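Local coordinates for protein sulfhydryl oxidase 1 (Homo sapiens, PDB 3LLK) that uses bound FAD to oxidise thiols to disulfides, probably passing the electrons to molecular oxygen, as a secreted or Golgi sulfhydryl oxidase, at residues 123-127 and 192-196; 218-224 and 245-250. All blocks are in the same frame, centred on the assembly; numbering follows the deposited sequence.

Contact 1. Residues 123-127 and 192-196; sequences WVLFH and LWSSH. With FAD (flavin-adenine dinucleotide), chain D.
His196 ND1 and His127 NE2 meet at 2.8 Å in a nearly straight hydrogen bond (164°), and either could be the donor. His196 NE2, the other ring nitrogen, gives its hydrogen to the FAD phosphate oxygen O2A at 2.8 Å. Bonded at both ends, this imidazole cannot easily turn. Its CG stands anti to the backbone N (chi1 -172°), which carries the ring across to Trp123 and the cofactor. One face lies almost flat on the five-membered ring of Trp123, centroids 3.5 Å apart and planes at 8°; the adenine covers the opposite face, its C5A 3.1 Å from His196 ND1. His196 CB makes a CH-pi contact with the six-membered ring of Trp123. His127 lies rim to rim with His196 and carries FAD C2A over the centre of its ring, which sets both imidazoles against the same face of the adenine.

The Trp123-His196 stack stands between the adenine and the flavin: the methyl C8M sits over the Trp123 face turned from His196, while Trp123 NE1 donates to FAD O2' at 2.8 Å. The backbone carbonyl Trp193 O accepts from FAD N6A at 2.9 Å. Leu192 packs at the rim, CD1 near the plane of Trp123 and CD2 3.7 Å from Phe126 CB. Such helix-borne FAD binding is characteristic of the Erv1/Alr family. Segments 123-127 and 192-196, on helices 118-134 and 185-203, run nearly antiparallel with axes 11.1 Å apart; helix 165-179 touches Trp123 and Leu192 through Phe171, and helix 150-161 packs on Phe126.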
loop_
_atom_site.group_PDB
_atom_site.type_symbol
_atom_site.label_atom_id
_atom_site.label_comp_id
_atom_site.label_asym_id
_atom_site.label_seq_id
_atom_site.Cartn_x
_atom_site.Cartn_y
_atom_site.Cartn_z
ATOM N N TRP A 123 0.146 3.904 0.497
ATOM C CA TRP A 123 -1.120 3.989 -0.225
ATOM C C TRP A 123 -0.929 3.362 -1.605
ATOM O O TRP A 123 -1.740 2.543 -2.043
ATOM C CB TRP A 123 -1.549 5.448 -0.427
ATOM C CG TRP A 123 -2.376 6.035 0.678
ATOM C CD1 TRP A 123 -2.098 7.159 1.402
ATOM C CD2 TRP A 123 -3.650 5.564 1.140
ATOM N NE1 TRP A 123 -3.122 7.418 2.285
ATOM C CE2 TRP A 123 -4.084 6.454 2.144
ATOM C CE3 TRP A 123 -4.467 4.476 0.797
ATOM C CZ2 TRP A 123 -5.305 6.290 2.817
ATOM C CZ3 TRP A 123 -5.684 4.314 1.469
ATOM C CH2 TRP A 123 -6.086 5.219 2.467
ATOM N N VAL A 124 0.143 3.757 -2.293
ATOM C CA VAL A 124 0.397 3.243 -3.634
ATOM C C VAL A 124 0.503 1.733 -3.602
ATOM O O VAL A 124 -0.157 1.058 -4.392
ATOM C CB VAL A 124 1.679 3.847 -4.260
ATOM C CG1 VAL A 124 1.884 3.295 -5.687
ATOM C CG2 VAL A 124 1.551 5.358 -4.325
ATOM N N LEU A 125 1.299 1.209 -2.670
ATOM C CA LEU A 125 1.473 -0.235 -2.520
ATOM C C LEU A 125 0.128 -0.922 -2.287
ATOM O O LEU A 125 -0.194 -1.904 -2.958
ATOM C CB LEU A 125 2.426 -0.543 -1.352
ATOM C CG LEU A 125 2.586 -1.998 -0.868
ATOM C CD1 LEU A 125 3.005 -2.893 -2.031
ATOM C CD2 LEU A 125 3.634 -2.072 0.255
ATOM N N PHE A 126 -0.662 -0.396 -1.345
ATOM C CA PHE A 126 -1.974 -0.971 -1.030
ATOM C C PHE A 126 -2.900 -1.032 -2.256
ATOM O O PHE A 126 -3.488 -2.076 -2.548
ATOM C CB PHE A 126 -2.681 -0.173 0.090
ATOM C CG PHE A 126 -2.104 -0.381 1.478
ATOM C CD1 PHE A 126 -1.199 -1.409 1.746
ATOM C CD2 PHE A 126 -2.480 0.465 2.520
ATOM C CE1 PHE A 126 -0.671 -1.586 3.040
ATOM C CE2 PHE A 126 -1.962 0.297 3.813
ATOM C CZ PHE A 126 -1.056 -0.729 4.069
ATOM N N HIS A 127 -3.054 0.095 -2.949
ATOM C CA HIS A 127 -3.907 0.143 -4.136
ATOM C C HIS A 127 -3.426 -0.879 -5.164
ATOM O O HIS A 127 -4.221 -1.599 -5.773
ATOM C CB HIS A 127 -3.886 1.538 -4.772
ATOM C CG HIS A 127 -4.620 2.575 -3.984
ATOM N ND1 HIS A 127 -5.979 2.520 -3.769
ATOM C CD2 HIS A 127 -4.181 3.678 -3.328
ATOM C CE1 HIS A 127 -6.346 3.538 -3.014
ATOM N NE2 HIS A 127 -5.274 4.257 -2.735
ATOM N N LEU A 192 -11.091 0.765 -1.382
ATOM C CA LEU A 192 -9.852 1.415 -0.953
ATOM C C LEU A 192 -9.729 2.779 -1.615
ATOM O O LEU A 192 -9.287 3.750 -0.999
ATOM C CB LEU A 192 -8.640 0.557 -1.326
ATOM C CG LEU A 192 -7.309 0.972 -0.684
ATOM C CD1 LEU A 192 -7.429 0.945 0.827
ATOM C CD2 LEU A 192 -6.204 0.034 -1.157
ATOM N N TRP A 193 -10.124 2.839 -2.882
ATOM C CA TRP A 193 -10.073 4.070 -3.649
ATOM C C TRP A 193 -10.926 5.162 -3.015
ATOM O O TRP A 193 -10.442 6.271 -2.757
ATOM C CB TRP A 193 -10.554 3.805 -5.076
ATOM C CG TRP A 193 -11.028 5.028 -5.807
ATOM C CD1 TRP A 193 -10.258 6.034 -6.316
ATOM C CD2 TRP A 193 -12.388 5.373 -6.100
ATOM N NE1 TRP A 193 -11.054 6.983 -6.912
ATOM C CE2 TRP A 193 -12.366 6.604 -6.793
ATOM C CE3 TRP A 193 -13.622 4.762 -5.843
ATOM C CZ2 TRP A 193 -13.536 7.242 -7.234
ATOM C CZ3 TRP A 193 -14.789 5.395 -6.282
ATOM C CH2 TRP A 193 -14.734 6.624 -6.969
ATOM N N SER A 194 -12.196 4.855 -2.765
ATOM C CA SER A 194 -13.089 5.846 -2.176
ATOM C C SER A 194 -12.711 6.149 -0.734
ATOM O O SER A 194 -12.867 7.278 -0.281
ATOM C CB SER A 194 -14.554 5.391 -2.267
ATOM O OG SER A 194 -14.788 4.230 -1.507
ATOM N N SER A 195 -12.215 5.150 -0.009
ATOM C CA SER A 195 -11.809 5.382 1.373
ATOM C C SER A 195 -10.617 6.345 1.383
ATOM O O SER A 195 -10.500 7.204 2.253
ATOM C CB SER A 195 -11.428 4.064 2.060
ATOM O OG SER A 195 -12.577 3.279 2.372
ATOM N N HIS A 196 -9.737 6.206 0.397
ATOM C CA HIS A 196 -8.579 7.082 0.304
ATOM C C HIS A 196 -9.066 8.512 0.012
ATOM O O HIS A 196 -8.536 9.486 0.556
ATOM C CB HIS A 196 -7.637 6.569 -0.793
ATOM C CG HIS A 196 -6.317 7.278 -0.850
ATOM N ND1 HIS A 196 -5.267 6.824 -1.620
ATOM C CD2 HIS A 196 -5.878 8.409 -0.247
ATOM C CE1 HIS A 196 -4.238 7.644 -1.489
ATOM N NE2 HIS A 196 -4.583 8.615 -0.663
HETATM P PA FAD D . -1.161 10.206 -0.705
HETATM O O1A FAD D . -0.131 9.519 0.122
HETATM O O2A FAD D . -2.535 10.498 -0.216
HETATM O O5B FAD D . -1.325 9.483 -2.088
HETATM C C5B FAD D . -0.351 8.647 -2.715
HETATM C C4B FAD D . -0.647 8.855 -4.177
HETATM O O4B FAD D . -1.642 7.848 -4.505
HETATM C C3B FAD D . -0.924 10.182 -4.918
HETATM O O3B FAD D . 0.221 10.965 -5.253
HETATM C C2B FAD D . -1.746 9.687 -6.021
HETATM O O2B FAD D . -1.046 9.290 -7.159
HETATM C C1B FAD D . -2.497 8.463 -5.475
HETATM N N9A FAD D . -3.804 8.623 -4.920
HETATM C C8A FAD D . -4.460 9.716 -4.294
HETATM N N7A FAD D . -5.686 9.522 -3.936
HETATM C C5A FAD D . -5.901 8.214 -4.352
HETATM C C6A FAD D . -7.070 7.432 -4.287
HETATM N N6A FAD D . -8.233 7.882 -3.798
HETATM N N1A FAD D . -7.067 6.145 -4.791
HETATM C C2A FAD D . -5.993 5.599 -5.425
HETATM N N3A FAD D . -4.825 6.373 -5.497
HETATM C C4A FAD D . -4.840 7.688 -4.934
HETATM N N1 FAD D . -2.352 11.505 7.585
HETATM C C2 FAD D . -2.860 12.427 8.475
HETATM O O2 FAD D . -2.242 13.499 8.580
HETATM N N3 FAD D . -4.019 11.953 9.076
HETATM C C4 FAD D . -4.670 10.710 8.875
HETATM O O4 FAD D . -5.710 10.416 9.552
HETATM C C4X FAD D . -4.079 9.857 7.965
HETATM N N5 FAD D . -4.595 8.536 7.767
HETATM C C5X FAD D . -3.978 7.562 6.938
HETATM C C6 FAD D . -4.520 6.262 6.918
HETATM C C7 FAD D . -3.911 5.298 6.067
HETATM C C7M FAD D . -4.550 3.909 6.099
HETATM C C8 FAD D . -2.787 5.629 5.251
HETATM C C8M FAD D . -2.028 4.766 4.263
HETATM C C9 FAD D . -2.258 6.917 5.325
HETATM C C9A FAD D . -2.761 7.935 6.177
HETATM N N10 FAD D . -2.384 9.355 6.406
HETATM C C10 FAD D . -2.884 10.270 7.296
HETATM C "C1'" FAD D . -1.427 9.884 5.487
HETATM C "C2'" FAD D . -1.919 10.529 4.228
HETATM O "O2'" FAD D . -3.062 9.811 3.700
HETATM C "C3'" FAD D . -0.950 10.713 3.101
HETATM O "O3'" FAD D . -0.349 9.468 2.769
HETATM C "C4'" FAD D . 0.105 11.804 3.172
HETATM O "O4'" FAD D . -0.454 13.029 3.732
HETATM C "C5'" FAD D . 0.888 12.092 1.964
HETATM O "O5'" FAD D . -0.024 12.616 0.995
HETATM P P FAD D . 0.259 12.725 -0.527
HETATM O O1P FAD D . -0.345 14.010 -0.883
HETATM O O2P FAD D . 1.699 12.584 -0.866
HETATM O O3P FAD D . -0.523 11.544 -1.293
#

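Contact 2. Residues 218-224 and 245-250; sequences WPPRELC and FLKAHF. With FAD (flavin-adenine dinucleotide), chain D.
Pro220 O accepts backbone hydrogen bonds from both Leu223 N and Cys224 N, closing 220-224 into a tight turn; segment 218-224 lies against the last turn of helix 239-249, and the peptide bond before Pro219 is cis. What joins the two is an aromatic cluster of Trp218, Phe245 and His249, whose Trp218 lines the adenine end of the FAD pocket.

The indole of Trp218 lies against a face of the adenine, with FAD C4A 3.4 Å above the indole plane and Pro219 CB over the opposite face. Its CG is anti to the backbone N (chi1 -162°), which carries the six-membered ring across to the helix. There the indole edge points at the face of His249 in an edge-to-face pair with planes at 75°, Trp218 CH2 coming 3.7 Å from His249 CD2. Leu246 CD2 borders the indole near its plane, whereas Phe245 meets it obliquely, Trp218 CH2 being 3.5 Å from Phe245 CE2.

Pro219, Leu223 and Cys224 also pack on the Phe245 ring. Leu223 CD2 reaches its edge, 3.4 Å from Phe245 CZ, and Pro219 CB approaches Phe245 CE2 obliquely. Cys224, disulfide-bonded to Cys227, rests CB on one face while His249 CB covers the opposite face. No hydrogen bond crosses between the segments, so shape and ring packing hold them together. Past the helix end, Phe250 turns its rim to the adenine, CZ 3.5 Å from FAD N3A. On the Cys224 side, the CH-pi contact places CB 4.0 Å from the Phe245 ring centroid, with SG farther off and oblique.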
loop_
_atom_site.group_PDB
_atom_site.type_symbol
_atom_site.label_atom_id
_atom_site.label_comp_id
_atom_site.label_asym_id
_atom_site.label_seq_id
_atom_site.Cartn_x
_atom_site.Cartn_y
_atom_site.Cartn_z
ATOM N N TRP A 218 -9.229 12.205 -6.101
ATOM C CA TRP A 218 -8.472 11.476 -7.111
ATOM C C TRP A 218 -9.239 10.339 -7.798
ATOM O O TRP A 218 -9.983 9.607 -7.157
ATOM C CB TRP A 218 -7.219 10.929 -6.423
ATOM C CG TRP A 218 -6.108 10.520 -7.312
ATOM C CD1 TRP A 218 -5.029 11.270 -7.668
ATOM C CD2 TRP A 218 -5.926 9.237 -7.912
ATOM N NE1 TRP A 218 -4.174 10.529 -8.446
ATOM C CE2 TRP A 218 -4.701 9.275 -8.613
ATOM C CE3 TRP A 218 -6.678 8.052 -7.923
ATOM C CZ2 TRP A 218 -4.205 8.171 -9.321
ATOM C CZ3 TRP A 218 -6.183 6.951 -8.627
ATOM C CH2 TRP A 218 -4.958 7.021 -9.314
ATOM N N PRO A 219 -9.010 10.136 -9.107
ATOM C CA PRO A 219 -8.094 10.877 -9.980
ATOM C C PRO A 219 -8.668 12.205 -10.477
ATOM O O PRO A 219 -9.869 12.307 -10.768
ATOM C CB PRO A 219 -7.851 9.893 -11.114
ATOM C CG PRO A 219 -9.241 9.280 -11.285
ATOM C CD PRO A 219 -9.700 9.059 -9.848
ATOM N N PRO A 220 -7.823 13.248 -10.573
ATOM C CA PRO A 220 -8.331 14.541 -11.047
ATOM C C PRO A 220 -8.698 14.448 -12.530
ATOM O O PRO A 220 -8.290 13.508 -13.213
ATOM C CB PRO A 220 -7.164 15.490 -10.774
ATOM C CG PRO A 220 -5.969 14.609 -11.002
ATOM C CD PRO A 220 -6.373 13.313 -10.304
ATOM N N ARG A 221 -9.461 15.414 -13.024
ATOM C CA ARG A 221 -9.887 15.403 -14.425
ATOM C C ARG A 221 -8.774 15.334 -15.467
ATOM O O ARG A 221 -8.933 14.694 -16.504
ATOM C CB ARG A 221 -10.785 16.610 -14.708
ATOM C CG ARG A 221 -12.184 16.427 -14.164
ATOM C CD ARG A 221 -12.994 17.712 -14.157
ATOM N NE ARG A 221 -14.400 17.422 -13.888
ATOM C CZ ARG A 221 -15.225 16.868 -14.774
ATOM N NH1 ARG A 221 -14.788 16.549 -15.992
ATOM N NH2 ARG A 221 -16.485 16.627 -14.447
ATOM N N GLU A 222 -7.638 15.966 -15.195
ATOM C CA GLU A 222 -6.550 15.944 -16.160
ATOM C C GLU A 222 -5.931 14.548 -16.259
ATOM O O GLU A 222 -5.282 14.218 -17.248
ATOM C CB GLU A 222 -5.475 16.971 -15.777
ATOM C CG GLU A 222 -4.534 16.514 -14.678
ATOM C CD GLU A 222 -3.553 17.593 -14.272
ATOM O OE1 GLU A 222 -3.171 18.404 -15.143
ATOM O OE2 GLU A 222 -3.155 17.626 -13.085
ATOM N N LEU A 223 -6.138 13.732 -15.235
ATOM C CA LEU A 223 -5.591 12.383 -15.228
ATOM C C LEU A 223 -6.592 11.415 -15.870
ATOM O O LEU A 223 -6.225 10.599 -16.713
ATOM C CB LEU A 223 -5.285 11.953 -13.792
ATOM C CG LEU A 223 -3.969 11.206 -13.555
ATOM C CD1 LEU A 223 -3.917 10.712 -12.113
ATOM C CD2 LEU A 223 -3.858 10.042 -14.514
ATOM N N CYS A 224 -7.856 11.512 -15.465
ATOM C CA CYS A 224 -8.912 10.662 -16.017
ATOM C C CYS A 224 -10.181 11.480 -16.178
ATOM O O CYS A 224 -10.913 11.688 -15.220
ATOM C CB CYS A 224 -9.189 9.455 -15.106
ATOM S SG CYS A 224 -10.541 8.390 -15.716
ATOM N N PHE A 245 -9.929 2.800 -15.034
ATOM C CA PHE A 245 -8.750 3.640 -14.896
ATOM C C PHE A 245 -7.851 3.062 -13.805
ATOM O O PHE A 245 -6.637 2.976 -13.971
ATOM C CB PHE A 245 -9.120 5.080 -14.526
ATOM C CG PHE A 245 -7.933 5.915 -14.118
ATOM C CD1 PHE A 245 -7.055 6.417 -15.073
ATOM C CD2 PHE A 245 -7.660 6.143 -12.769
ATOM C CE1 PHE A 245 -5.915 7.136 -14.693
ATOM C CE2 PHE A 245 -6.533 6.853 -12.380
ATOM C CZ PHE A 245 -5.653 7.353 -13.346
ATOM N N LEU A 246 -8.448 2.656 -12.692
ATOM C CA LEU A 246 -7.656 2.098 -11.593
ATOM C C LEU A 246 -6.864 0.863 -12.058
ATOM O O LEU A 246 -5.667 0.735 -11.783
ATOM C CB LEU A 246 -8.574 1.761 -10.410
ATOM C CG LEU A 246 -9.206 2.959 -9.682
ATOM C CD1 LEU A 246 -10.323 2.474 -8.784
ATOM C CD2 LEU A 246 -8.155 3.705 -8.853
ATOM N N LYS A 247 -7.524 -0.031 -12.788
ATOM C CA LYS A 247 -6.864 -1.237 -13.284
ATOM C C LYS A 247 -5.724 -0.891 -14.241
ATOM O O LYS A 247 -4.708 -1.585 -14.287
ATOM C CB LYS A 247 -7.877 -2.153 -13.969
ATOM C CG LYS A 247 -8.850 -2.834 -13.002
ATOM C CD LYS A 247 -9.914 -3.639 -13.761
ATOM C CE LYS A 247 -10.927 -4.302 -12.836
ATOM N NZ LYS A 247 -10.453 -5.620 -12.333
ATOM N N ALA A 248 -5.888 0.193 -14.992
ATOM C CA ALA A 248 -4.859 0.637 -15.925
ATOM C C ALA A 248 -3.719 1.343 -15.193
ATOM O O ALA A 248 -2.546 1.114 -15.484
ATOM C CB ALA A 248 -5.466 1.586 -16.962
ATOM N N HIS A 249 -4.070 2.205 -14.243
ATOM C CA HIS A 249 -3.077 2.974 -13.496
ATOM C C HIS A 249 -2.172 2.106 -12.617
ATOM O O HIS A 249 -0.939 2.209 -12.671
ATOM C CB HIS A 249 -3.783 4.029 -12.639
ATOM C CG HIS A 249 -2.843 4.940 -11.920
ATOM N ND1 HIS A 249 -2.281 6.051 -12.512
ATOM C CD2 HIS A 249 -2.322 4.878 -10.670
ATOM C CE1 HIS A 249 -1.457 6.633 -11.660
ATOM N NE2 HIS A 249 -1.462 5.941 -10.535
ATOM N N PHE A 250 -2.779 1.252 -11.806
ATOM C CA PHE A 250 -2.008 0.373 -10.933
ATOM C C PHE A 250 -1.724 -0.970 -11.603
ATOM O O PHE A 250 -2.151 -2.018 -11.121
ATOM C CB PHE A 250 -2.768 0.156 -9.620
ATOM C CG PHE A 250 -2.957 1.415 -8.821
ATOM C CD1 PHE A 250 -1.880 2.008 -8.168
ATOM C CD2 PHE A 250 -4.209 2.003 -8.711
ATOM C CE1 PHE A 250 -2.049 3.172 -7.410
ATOM C CE2 PHE A 250 -4.393 3.169 -7.954
ATOM C CZ PHE A 250 -3.302 3.752 -7.303
HETATM P PA FAD D . -1.161 10.206 -0.705
HETATM O O1A FAD D . -0.131 9.519 0.122
HETATM O O2A FAD D . -2.535 10.498 -0.216
HETATM O O5B FAD D . -1.325 9.483 -2.088
HETATM C C5B FAD D . -0.351 8.647 -2.715
HETATM C C4B FAD D . -0.647 8.855 -4.177
HETATM O O4B FAD D . -1.642 7.848 -4.505
HETATM C C3B FAD D . -0.924 10.182 -4.918
HETATM O O3B FAD D . 0.221 10.965 -5.253
HETATM C C2B FAD D . -1.746 9.687 -6.021
HETATM O O2B FAD D . -1.046 9.290 -7.159
HETATM C C1B FAD D . -2.497 8.463 -5.475
HETATM N N9A FAD D . -3.804 8.623 -4.920
HETATM C C8A FAD D . -4.460 9.716 -4.294
HETATM N N7A FAD D . -5.686 9.522 -3.936
HETATM C C5A FAD D . -5.901 8.214 -4.352
HETATM C C6A FAD D . -7.070 7.432 -4.287
HETATM N N6A FAD D . -8.233 7.882 -3.798
HETATM N N1A FAD D . -7.067 6.145 -4.791
HETATM C C2A FAD D . -5.993 5.599 -5.425
HETATM N N3A FAD D . -4.825 6.373 -5.497
HETATM C C4A FAD D . -4.840 7.688 -4.934
HETATM N N1 FAD D . -2.352 11.505 7.585
HETATM C C2 FAD D . -2.860 12.427 8.475
HETATM O O2 FAD D . -2.242 13.499 8.580
HETATM N N3 FAD D . -4.019 11.953 9.076
HETATM C C4 FAD D . -4.670 10.710 8.875
HETATM O O4 FAD D . -5.710 10.416 9.552
HETATM C C4X FAD D . -4.079 9.857 7.965
HETATM N N5 FAD D . -4.595 8.536 7.767
HETATM C C5X FAD D . -3.978 7.562 6.938
HETATM C C6 FAD D . -4.520 6.262 6.918
HETATM C C7 FAD D . -3.911 5.298 6.067
HETATM C C7M FAD D . -4.550 3.909 6.099
HETATM C C8 FAD D . -2.787 5.629 5.251
HETATM C C8M FAD D . -2.028 4.766 4.263
HETATM C C9 FAD D . -2.258 6.917 5.325
HETATM C C9A FAD D . -2.761 7.935 6.177
HETATM N N10 FAD D . -2.384 9.355 6.406
HETATM C C10 FAD D . -2.884 10.270 7.296
HETATM C "C1'" FAD D . -1.427 9.884 5.487
HETATM C "C2'" FAD D . -1.919 10.529 4.228
HETATM O "O2'" FAD D . -3.062 9.811 3.700
HETATM C "C3'" FAD D . -0.950 10.713 3.101
HETATM O "O3'" FAD D . -0.349 9.468 2.769
HETATM C "C4'" FAD D . 0.105 11.804 3.172
HETATM O "O4'" FAD D . -0.454 13.029 3.732
HETATM C "C5'" FAD D . 0.888 12.092 1.964
HETATM O "O5'" FAD D . -0.024 12.616 0.995
HETATM P P FAD D . 0.259 12.725 -0.527
HETATM O O1P FAD D . -0.345 14.010 -0.883
HETATM O O2P FAD D . 1.699 12.584 -0.866
HETATM O O3P FAD D . -0.523 11.544 -1.293
#

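How the contacts relate
Contact 1 lies about 7 Å from the chain centre and contact 2 about 17 Å, measured centre to centre; both are largely buried, but Leu223 and Phe245 of contact 2 are partly exposed. The inner contact joins two long helices and is rich in polar bonds to the cofactor, whereas the outer one sets a loop against a helix end by apolar and aromatic packing. Both serve the adenine, contact 1 through its histidines and contact 2 through Trp218 on the other face. They are tied directly as well: Trp193 NE1 probably hydrogen-bonds Trp218 O at 2.8 Å, and Phe250 packs against His127.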